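Local coordinates for protein glucosidase 2 subunit beta (PDB 4XQM) that recognises mannose-bearing N-glycans through its lectin domain and keeps the catalytic subunit of glucosidase 2 in the endoplasmic reticulum, at residues V26-I31 with C81-K86; G34-Q39 with L44-G49. One frame throughout, in Å; residues are numbered along the deposited sequence.

Interaction 1 (V26-I31 with C81-K86); sequences VFQDSI and CEYLIK. With MAN (alpha-D-mannopyranose), chain B.
Gln-28 and Tyr-83 meet at the sugar. The Gln-28 amide nitrogen NE2 lies 3.7 Å from Tyr-83 CE2, oblique to the phenol ring, and both side chains end on the same hydroxyl of the bound mannose.

Hydrogen bonds to the ligand dominate. The carboxamide of Gln-28 grips two adjacent hydroxyls at once: its OE1 accepts from mannose O2 at 2.6 Å, while its NE2 donates to mannose O3 at 3.1 Å with a nearly straight N-H...O angle of 171°. The Tyr-83 hydroxyl OH donates to the same mannose O3 at 2.6 Å, and O3 sits in the plane of the ring at its edge. O3 therefore accepts from both strands, and the pair of bonds to Gln-28 fixes the rotation of the amide. The glutamine reaches this far because its CG stands anti to the backbone N (chi1 177°) and the chain continues extended to CD. NE2 has a second partner in Tyr-18 OH, and Tyr-83 OH also receives the NE of Arg-58, so each polar end has a protein partner besides the sugar.

Of the apolar contacts, one lies against the sugar: Cys-81 SG, in its disulfide with Cys-52, comes to 3.8 Å from mannose C4. Farther from the mannose, in the interior, Val-26 CG1 touches Ile-85 CD1 at 3.9 Å, the side chains running antiparallel, one passing the other.

Backbone bonds within 26-31 link Gln-28 and Ile-31 in both directions and close a type II' turn that begins at the glutamine. Glu-77, Tyr-16 and Arg-58 add further hydrogen bonds to the sugar. Glutamine, arginine, glutamate and tyrosine around one mannose form the characteristic binding site of the MRH (mannose 6-phosphate receptor homology) lectin fold.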
# COMPACT_ATOMS: atom_id res chain seq x y z
N VAL A 26 0.14 3.71 -4.27
CA VAL A 26 -1.01 2.96 -3.76
C VAL A 26 -2.28 3.73 -4.08
O VAL A 26 -2.31 4.95 -3.89
CB VAL A 26 -0.92 2.77 -2.24
CG1 VAL A 26 -2.14 2.02 -1.74
CG2 VAL A 26 0.36 2.02 -1.88
N PHE A 27 -3.31 3.03 -4.55
CA PHE A 27 -4.61 3.64 -4.84
C PHE A 27 -5.78 2.96 -4.13
O PHE A 27 -5.72 1.76 -3.80
CB PHE A 27 -4.92 3.63 -6.34
CG PHE A 27 -4.00 4.50 -7.15
CD1 PHE A 27 -2.82 3.98 -7.65
CD2 PHE A 27 -4.36 5.80 -7.45
CE1 PHE A 27 -1.97 4.77 -8.41
CE2 PHE A 27 -3.51 6.60 -8.22
CZ PHE A 27 -2.31 6.08 -8.69
N GLN A 28 -6.84 3.74 -3.92
CA GLN A 28 -8.11 3.24 -3.43
C GLN A 28 -9.12 3.73 -4.46
O GLN A 28 -9.40 4.93 -4.52
CB GLN A 28 -8.42 3.87 -2.07
CG GLN A 28 -9.78 3.49 -1.47
CD GLN A 28 -10.20 4.46 -0.40
OE1 GLN A 28 -10.42 5.65 -0.68
NE2 GLN A 28 -10.32 3.98 0.84
N ASP A 29 -9.66 2.80 -5.26
CA ASP A 29 -10.37 3.17 -6.49
C ASP A 29 -9.48 4.15 -7.27
O ASP A 29 -8.30 3.84 -7.49
CB ASP A 29 -11.77 3.73 -6.19
CG ASP A 29 -12.69 2.67 -5.62
OD1 ASP A 29 -12.50 1.48 -5.97
OD2 ASP A 29 -13.62 3.02 -4.84
N SER A 30 -9.99 5.32 -7.64
CA SER A 30 -9.14 6.28 -8.38
C SER A 30 -8.41 7.29 -7.49
O SER A 30 -7.77 8.23 -7.99
CB SER A 30 -9.96 7.00 -9.45
OG SER A 30 -10.28 6.09 -10.49
N ILE A 31 -8.49 7.11 -6.18
CA ILE A 31 -7.86 8.03 -5.24
C ILE A 31 -6.42 7.62 -4.92
O ILE A 31 -6.15 6.47 -4.57
CB ILE A 31 -8.68 8.11 -3.93
CG1 ILE A 31 -10.13 8.50 -4.22
CG2 ILE A 31 -8.03 9.09 -2.96
CD1 ILE A 31 -11.03 8.46 -2.99
N CYS A 81 -7.89 8.69 6.89
CA CYS A 81 -6.97 8.88 5.77
C CYS A 81 -5.52 8.50 6.04
O CYS A 81 -4.60 8.94 5.33
CB CYS A 81 -7.13 10.29 5.17
SG CYS A 81 -8.69 10.41 4.28
N GLU A 82 -5.33 7.65 7.05
CA GLU A 82 -4.05 7.01 7.30
C GLU A 82 -4.31 5.51 7.17
O GLU A 82 -5.06 4.93 7.96
CB GLU A 82 -3.55 7.36 8.71
CG GLU A 82 -3.43 8.87 9.00
CD GLU A 82 -3.04 9.17 10.45
OE1 GLU A 82 -2.39 8.32 11.10
OE2 GLU A 82 -3.40 10.27 10.95
N TYR A 83 -3.70 4.87 6.16
CA TYR A 83 -4.02 3.49 5.85
C TYR A 83 -2.87 2.57 6.25
O TYR A 83 -1.71 2.83 5.93
CB TYR A 83 -4.31 3.35 4.36
CG TYR A 83 -5.40 4.28 3.89
CD1 TYR A 83 -5.12 5.61 3.56
CD2 TYR A 83 -6.72 3.85 3.81
CE1 TYR A 83 -6.12 6.48 3.14
CE2 TYR A 83 -7.74 4.71 3.40
CZ TYR A 83 -7.43 6.02 3.07
OH TYR A 83 -8.43 6.88 2.66
N LEU A 84 -3.19 1.50 6.98
CA LEU A 84 -2.18 0.49 7.29
C LEU A 84 -2.51 -0.74 6.47
O LEU A 84 -3.59 -1.32 6.62
CB LEU A 84 -2.19 0.16 8.79
CG LEU A 84 -1.99 1.35 9.73
CD1 LEU A 84 -1.93 0.86 11.18
CD2 LEU A 84 -0.72 2.09 9.37
N ILE A 85 -1.61 -1.13 5.58
CA ILE A 85 -1.88 -2.23 4.67
C ILE A 85 -0.88 -3.35 4.92
O ILE A 85 0.33 -3.13 4.84
CB ILE A 85 -1.78 -1.78 3.20
CG1 ILE A 85 -2.68 -0.57 2.96
CG2 ILE A 85 -2.17 -2.92 2.27
CD1 ILE A 85 -2.64 -0.03 1.54
N LYS A 86 -1.40 -4.53 5.22
CA LYS A 86 -0.55 -5.72 5.40
C LYS A 86 -0.61 -6.59 4.14
O LYS A 86 -1.69 -6.81 3.58
CB LYS A 86 -0.99 -6.51 6.63
CG LYS A 86 -0.07 -7.68 6.98
CD LYS A 86 -0.40 -8.24 8.36
CE LYS A 86 0.29 -9.58 8.57
NZ LYS A 86 -0.21 -10.28 9.80
C1 MAN B . -13.03 8.04 1.25
C2 MAN B . -12.00 7.09 1.41
C3 MAN B . -11.90 6.84 2.93
C4 MAN B . -11.77 8.19 3.69
C5 MAN B . -12.96 9.09 3.34
C6 MAN B . -12.84 10.49 3.89
O1 MAN B . -14.03 7.27 1.86
O2 MAN B . -10.82 7.65 0.96
O3 MAN B . -10.85 5.96 3.22
O4 MAN B . -11.80 7.97 5.07
O5 MAN B . -12.97 9.23 1.92
O6 MAN B . -14.12 11.12 3.76

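Interaction 2 (G34-Q39 with L44-G49); sequences GNFASQ and LKYENG
Gly-34 packs its backbone against strand 44-48, its CA 3.2 Å from Glu-47 O; its conformation practically requires glycine, and the absence of a side chain lets the two backbones come this close. Its carbonyl O lies at the edge of the Tyr-46 ring, near the ring plane.

Asn-35 pairs with Glu-47 through two backbone hydrogen bonds of 2.8 Å, N to O and O to N. At the end of its side chain, ND2 donates to a water that in turn donates to Asn-48 OD1.

Phe-36, CG anti to the backbone N (chi1 175°), turns its ring edge toward the face of Tyr-46 in a T-shaped pair, centroids 5.8 Å apart and planes at 72°. Farther out, Phe-36 CE1 rests 3.9 Å from Leu-44 CG.

Ala-37 and Ser-38 share one partner in a classic beta bulge: Ala-37 N bonds to Lys-45 O at 2.8 Å, and Ser-38 N adds a weak bond to the same oxygen. Ala-37 CB also packs 3.6 Å from Glu-47 CD. Ser-38 O then accepts from Lys-45 N, and a water joins Ser-38 OG to Glu-47 OE2.

Gln-39 runs beside Leu-44, its CD 3.7 Å from Leu-44 CD1; its OE1 bonds to Tyr-23 OH and its NE2 to Gly-41 O.

These residues make up most of the paired length of the hairpin of strands 31-40 and 43-48. Strand 25-28 borders it through the backbone of Gly-34, and strand 59-66 lies beyond 43-48, where Leu-44 and Tyr-46 pack on Val-64 and Val-62 and Tyr-46 OH bonds to Val-21 O.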
# COMPACT_ATOMS: atom_id res chain seq x y z
N GLY A 34 -0.89 7.42 -1.81
CA GLY A 34 0.47 7.86 -1.58
C GLY A 34 1.44 7.37 -2.63
O GLY A 34 1.18 6.37 -3.31
N ASN A 35 2.55 8.08 -2.76
CA ASN A 35 3.66 7.70 -3.62
C ASN A 35 4.77 7.15 -2.76
O ASN A 35 4.96 7.58 -1.63
CB ASN A 35 4.13 8.93 -4.40
CG ASN A 35 2.98 9.74 -4.96
OD1 ASN A 35 2.03 9.17 -5.50
ND2 ASN A 35 3.05 11.06 -4.81
N PHE A 36 5.53 6.19 -3.29
CA PHE A 36 6.56 5.56 -2.49
C PHE A 36 7.62 6.56 -2.03
O PHE A 36 8.22 7.25 -2.85
CB PHE A 36 7.26 4.42 -3.25
CG PHE A 36 8.41 3.82 -2.48
CD1 PHE A 36 8.18 2.98 -1.40
CD2 PHE A 36 9.73 4.12 -2.81
CE1 PHE A 36 9.23 2.43 -0.68
CE2 PHE A 36 10.78 3.58 -2.09
CZ PHE A 36 10.53 2.73 -1.02
N ALA A 37 7.87 6.59 -0.72
CA ALA A 37 8.78 7.56 -0.13
C ALA A 37 10.03 6.93 0.48
O ALA A 37 11.15 7.40 0.23
CB ALA A 37 8.05 8.39 0.92
N SER A 38 9.85 5.89 1.29
CA SER A 38 10.97 5.26 1.99
C SER A 38 10.65 3.84 2.42
O SER A 38 9.48 3.42 2.43
CB SER A 38 11.35 6.09 3.23
OG SER A 38 10.26 6.12 4.14
N GLN A 39 11.69 3.09 2.78
CA GLN A 39 11.49 1.74 3.30
C GLN A 39 12.41 1.48 4.47
O GLN A 39 13.59 1.83 4.44
CB GLN A 39 11.71 0.68 2.21
CG GLN A 39 11.51 -0.75 2.70
CD GLN A 39 11.68 -1.77 1.60
OE1 GLN A 39 11.87 -1.40 0.44
NE2 GLN A 39 11.61 -3.05 1.95
N LEU A 44 7.10 -0.37 3.87
CA LEU A 44 7.18 0.61 2.79
C LEU A 44 6.24 1.78 3.09
O LEU A 44 5.02 1.58 3.24
CB LEU A 44 6.80 -0.02 1.45
CG LEU A 44 7.80 -0.94 0.75
CD1 LEU A 44 8.00 -2.27 1.48
CD2 LEU A 44 7.37 -1.17 -0.71
N LYS A 45 6.78 2.99 3.16
CA LYS A 45 5.96 4.17 3.42
C LYS A 45 5.61 4.87 2.12
O LYS A 45 6.50 5.23 1.34
CB LYS A 45 6.67 5.14 4.37
CG LYS A 45 6.88 4.57 5.76
CD LYS A 45 7.51 5.61 6.69
CE LYS A 45 7.65 5.07 8.11
NZ LYS A 45 7.78 6.18 9.09
N TYR A 46 4.31 5.06 1.90
CA TYR A 46 3.81 5.81 0.76
C TYR A 46 3.20 7.11 1.30
O TYR A 46 2.44 7.08 2.27
CB TYR A 46 2.74 5.00 0.01
CG TYR A 46 3.26 3.81 -0.76
CD1 TYR A 46 3.60 2.62 -0.11
CD2 TYR A 46 3.40 3.87 -2.14
CE1 TYR A 46 4.08 1.52 -0.83
CE2 TYR A 46 3.87 2.78 -2.87
CZ TYR A 46 4.20 1.61 -2.21
OH TYR A 46 4.67 0.54 -2.94
N GLU A 47 3.54 8.24 0.69
CA GLU A 47 3.19 9.55 1.24
C GLU A 47 2.58 10.50 0.21
O GLU A 47 2.61 10.23 -1.00
CB GLU A 47 4.44 10.18 1.90
CG GLU A 47 5.02 9.32 2.99
CD GLU A 47 6.27 9.92 3.62
OE1 GLU A 47 6.72 11.00 3.16
OE2 GLU A 47 6.80 9.30 4.57
N ASN A 48 2.03 11.61 0.69
CA ASN A 48 1.55 12.71 -0.16
C ASN A 48 0.44 12.31 -1.12
O ASN A 48 0.44 12.72 -2.29
CB ASN A 48 2.71 13.36 -0.93
CG ASN A 48 3.95 13.51 -0.09
OD1 ASN A 48 5.03 13.06 -0.47
ND2 ASN A 48 3.80 14.13 1.08
N GLY A 49 -0.51 11.53 -0.64
CA GLY A 49 -1.67 11.17 -1.43
C GLY A 49 -2.68 12.32 -1.51
O GLY A 49 -2.39 13.44 -1.08
O HOH W 1 5.37 12.02 -3.10
O HOH W 2 9.43 8.53 4.70

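In the fold
The two contacts have centres about 11 Å apart, within one all-beta MRH domain. Along the chain the order is 26-31, 34-39, 44-49, then 81-86, so the hairpin of interaction 2 falls between the two halves of interaction 1. Strands 25-28 and 31-40 are sheet neighbours, and the contacts meet there: Val-26 N probably bonds to Gly-34 O at 3.0 Å, while Val-26 CG2 packs 3.6 Å from Tyr-46 CD2. Interaction 1 joins strands that are not neighbours in the sheet and, at one end, holds the mannose; interaction 2 pairs adjacent strands, linking the pocket strand 25-28 to strand 59-66.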